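Local atomic coordinates of glycine betaine/carnitine/choline ABC transporter (Staphylococcus aureus subsp. aureus Mu50, PDB entry 3O66), a protein that probably binds glycine betaine, carnitine or choline as the extracellular substrate-binding component of an ABC importer for such quaternary ammonium compounds. Residues F274-K277 against H278-D282. Sequence-based numbering, arbitrary orientation.
Sequences FLKK and HHYFD
Leu-275 and Lys-276 meet His-279 and Tyr-280 in a Schellman motif that ends helix 267-277, yet the chain does not straighten: His-279, Tyr-280 and Phe-281 keep left-handed backbone angles, with phi near +55°. Tyr-280 N reaches back to Leu-275 O at 2.9 Å in a nearly straight bond, while His-279 N bonds to Lys-276 O at 3.1 Å from above the carbonyl plane. The left-handed turn continues with Phe-281 N bonded to His-278 O at 2.8 Å.

This turn returns Tyr-280 and Phe-281 to the helix. Phe-274 has CG anti to the backbone N (chi1 -177°); the imidazole of His-278, one helical turn on, leans obliquely over its ring, CD2 above one face toward the rim, with Phe-274 CE1 3.6 Å from His-278 NE2. Phe-274 CE2 meets Phe-281 CZ at 3.6 Å, at the edge of the Phe-281 ring, and the three rings form an aromatic cluster. His-278 CB packs separately over a face of Phe-281, offset toward its rim. Leu-275 presents its CB to a face of Tyr-280 in a CH-pi contact, 4.1 Å from CB to the ring centroid. Lys-276 runs alongside that tyrosine and bends at its end to place NZ 2.9 Å from Tyr-280 OH.

Tyr-280 also stacks on His-34 of helix 19-35, while Asp-282 forms a salt bridge with Lys-243, so the C-terminal tail is fastened to the substrate-binding domain. Beside Phe-274, a water accepts from Lys-277 NZ and bonds to His-278 NE2 in the imidazole plane; the nearby ammonium would probably disfavour protonation of this histidine.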
loop_
_atom_site.group_PDB
_atom_site.type_symbol
_atom_site.label_atom_id
_atom_site.label_comp_id
_atom_site.label_asym_id
_atom_site.label_seq_id
_atom_site.Cartn_x
_atom_site.Cartn_y
_atom_site.Cartn_z
ATOM N N PHE A 274 13.729 1.648 11.746
ATOM C CA PHE A 274 13.585 0.418 10.970
ATOM C C PHE A 274 14.919 0.074 10.275
ATOM O O PHE A 274 15.396 -1.063 10.353
ATOM C CB PHE A 274 12.456 0.558 9.947
ATOM C CG PHE A 274 12.189 -0.694 9.158
ATOM C CD1 PHE A 274 11.501 -1.759 9.739
ATOM C CD2 PHE A 274 12.612 -0.785 7.840
ATOM C CE1 PHE A 274 11.225 -2.937 9.017
ATOM C CE2 PHE A 274 12.349 -1.965 7.071
ATOM C CZ PHE A 274 11.650 -3.040 7.673
ATOM N N LEU A 275 15.519 1.060 9.623
ATOM C CA LEU A 275 16.778 0.834 8.938
ATOM C C LEU A 275 17.860 0.388 9.910
ATOM O O LEU A 275 18.608 -0.544 9.610
ATOM C CB LEU A 275 17.265 2.077 8.178
ATOM C CG LEU A 275 16.464 2.363 6.932
ATOM C CD1 LEU A 275 16.800 3.754 6.346
ATOM C CD2 LEU A 275 16.627 1.194 5.885
ATOM N N LYS A 276 17.934 1.041 11.078
ATOM C CA LYS A 276 18.952 0.667 12.063
ATOM C C LYS A 276 18.720 -0.752 12.584
ATOM O O LYS A 276 19.658 -1.514 12.754
ATOM C CB LYS A 276 18.992 1.670 13.223
ATOM C CG LYS A 276 19.596 3.016 12.818
ATOM C CD LYS A 276 19.949 3.837 14.062
ATOM C CE LYS A 276 20.586 5.213 13.730
ATOM N NZ LYS A 276 21.388 5.242 12.462
ATOM N N LYS A 277 17.458 -1.103 12.800
ATOM C CA LYS A 277 17.082 -2.440 13.290
ATOM C C LYS A 277 17.571 -3.525 12.318
ATOM O O LYS A 277 17.901 -4.632 12.732
ATOM C CB LYS A 277 15.550 -2.524 13.430
ATOM C CG LYS A 277 15.043 -3.775 14.117
ATOM C CD LYS A 277 13.507 -3.866 14.078
ATOM C CE LYS A 277 13.055 -5.302 14.288
ATOM N NZ LYS A 277 11.575 -5.494 14.017
ATOM N N HIS A 278 17.595 -3.202 11.025
ATOM C CA HIS A 278 18.038 -4.152 10.021
ATOM C C HIS A 278 19.441 -3.859 9.463
ATOM O O HIS A 278 19.781 -4.387 8.407
ATOM C CB HIS A 278 16.993 -4.288 8.909
ATOM C CG HIS A 278 15.710 -4.900 9.374
ATOM N ND1 HIS A 278 15.518 -6.261 9.425
ATOM C CD2 HIS A 278 14.552 -4.341 9.804
ATOM C CE1 HIS A 278 14.305 -6.524 9.871
ATOM N NE2 HIS A 278 13.697 -5.374 10.119
ATOM N N HIS A 279 20.243 -3.028 10.146
ATOM C CA HIS A 279 21.642 -2.770 9.734
ATOM C C HIS A 279 21.690 -2.298 8.268
ATOM O O HIS A 279 22.613 -2.646 7.527
ATOM C CB HIS A 279 22.508 -4.052 9.976
ATOM C CG HIS A 279 23.991 -3.809 10.001
ATOM N ND1 HIS A 279 24.872 -4.455 9.149
ATOM C CD2 HIS A 279 24.749 -2.999 10.782
ATOM C CE1 HIS A 279 26.106 -4.042 9.404
ATOM N NE2 HIS A 279 26.059 -3.153 10.384
ATOM N N TYR A 280 20.679 -1.511 7.871
ATOM C CA TYR A 280 20.522 -0.966 6.519
ATOM C C TYR A 280 20.550 -2.051 5.452
ATOM O O TYR A 280 20.959 -1.793 4.313
ATOM C CB TYR A 280 21.588 0.088 6.220
ATOM C CG TYR A 280 21.471 1.284 7.098
ATOM C CD1 TYR A 280 20.841 2.442 6.639
ATOM C CD2 TYR A 280 21.938 1.247 8.418
ATOM C CE1 TYR A 280 20.716 3.569 7.471
ATOM C CE2 TYR A 280 21.818 2.354 9.254
ATOM C CZ TYR A 280 21.195 3.510 8.773
ATOM O OH TYR A 280 21.087 4.613 9.597
ATOM N N PHE A 281 20.157 -3.267 5.830
ATOM C CA PHE A 281 20.138 -4.405 4.903
ATOM C C PHE A 281 21.492 -4.676 4.217
ATOM O O PHE A 281 21.560 -5.121 3.062
ATOM C CB PHE A 281 18.972 -4.240 3.911
ATOM C CG PHE A 281 17.618 -4.101 4.601
ATOM C CD1 PHE A 281 16.989 -5.224 5.157
ATOM C CD2 PHE A 281 17.009 -2.861 4.742
ATOM C CE1 PHE A 281 15.759 -5.118 5.810
ATOM C CE2 PHE A 281 15.752 -2.732 5.399
ATOM C CZ PHE A 281 15.126 -3.863 5.926
ATOM N N ASP A 282 22.564 -4.412 4.952
ATOM C CA ASP A 282 23.932 -4.608 4.465
ATOM C C ASP A 282 24.404 -6.082 4.472
ATOM O O ASP A 282 23.789 -6.988 5.044
ATOM C CB ASP A 282 24.896 -3.770 5.300
ATOM C CG ASP A 282 24.877 -2.293 4.918
ATOM O OD1 ASP A 282 24.477 -1.976 3.792
ATOM O OD2 ASP A 282 25.280 -1.449 5.750
ATOM O OXT ASP A 282 25.446 -6.399 3.891
HETATM O O HOH W 1 11.280 -5.574 11.575
#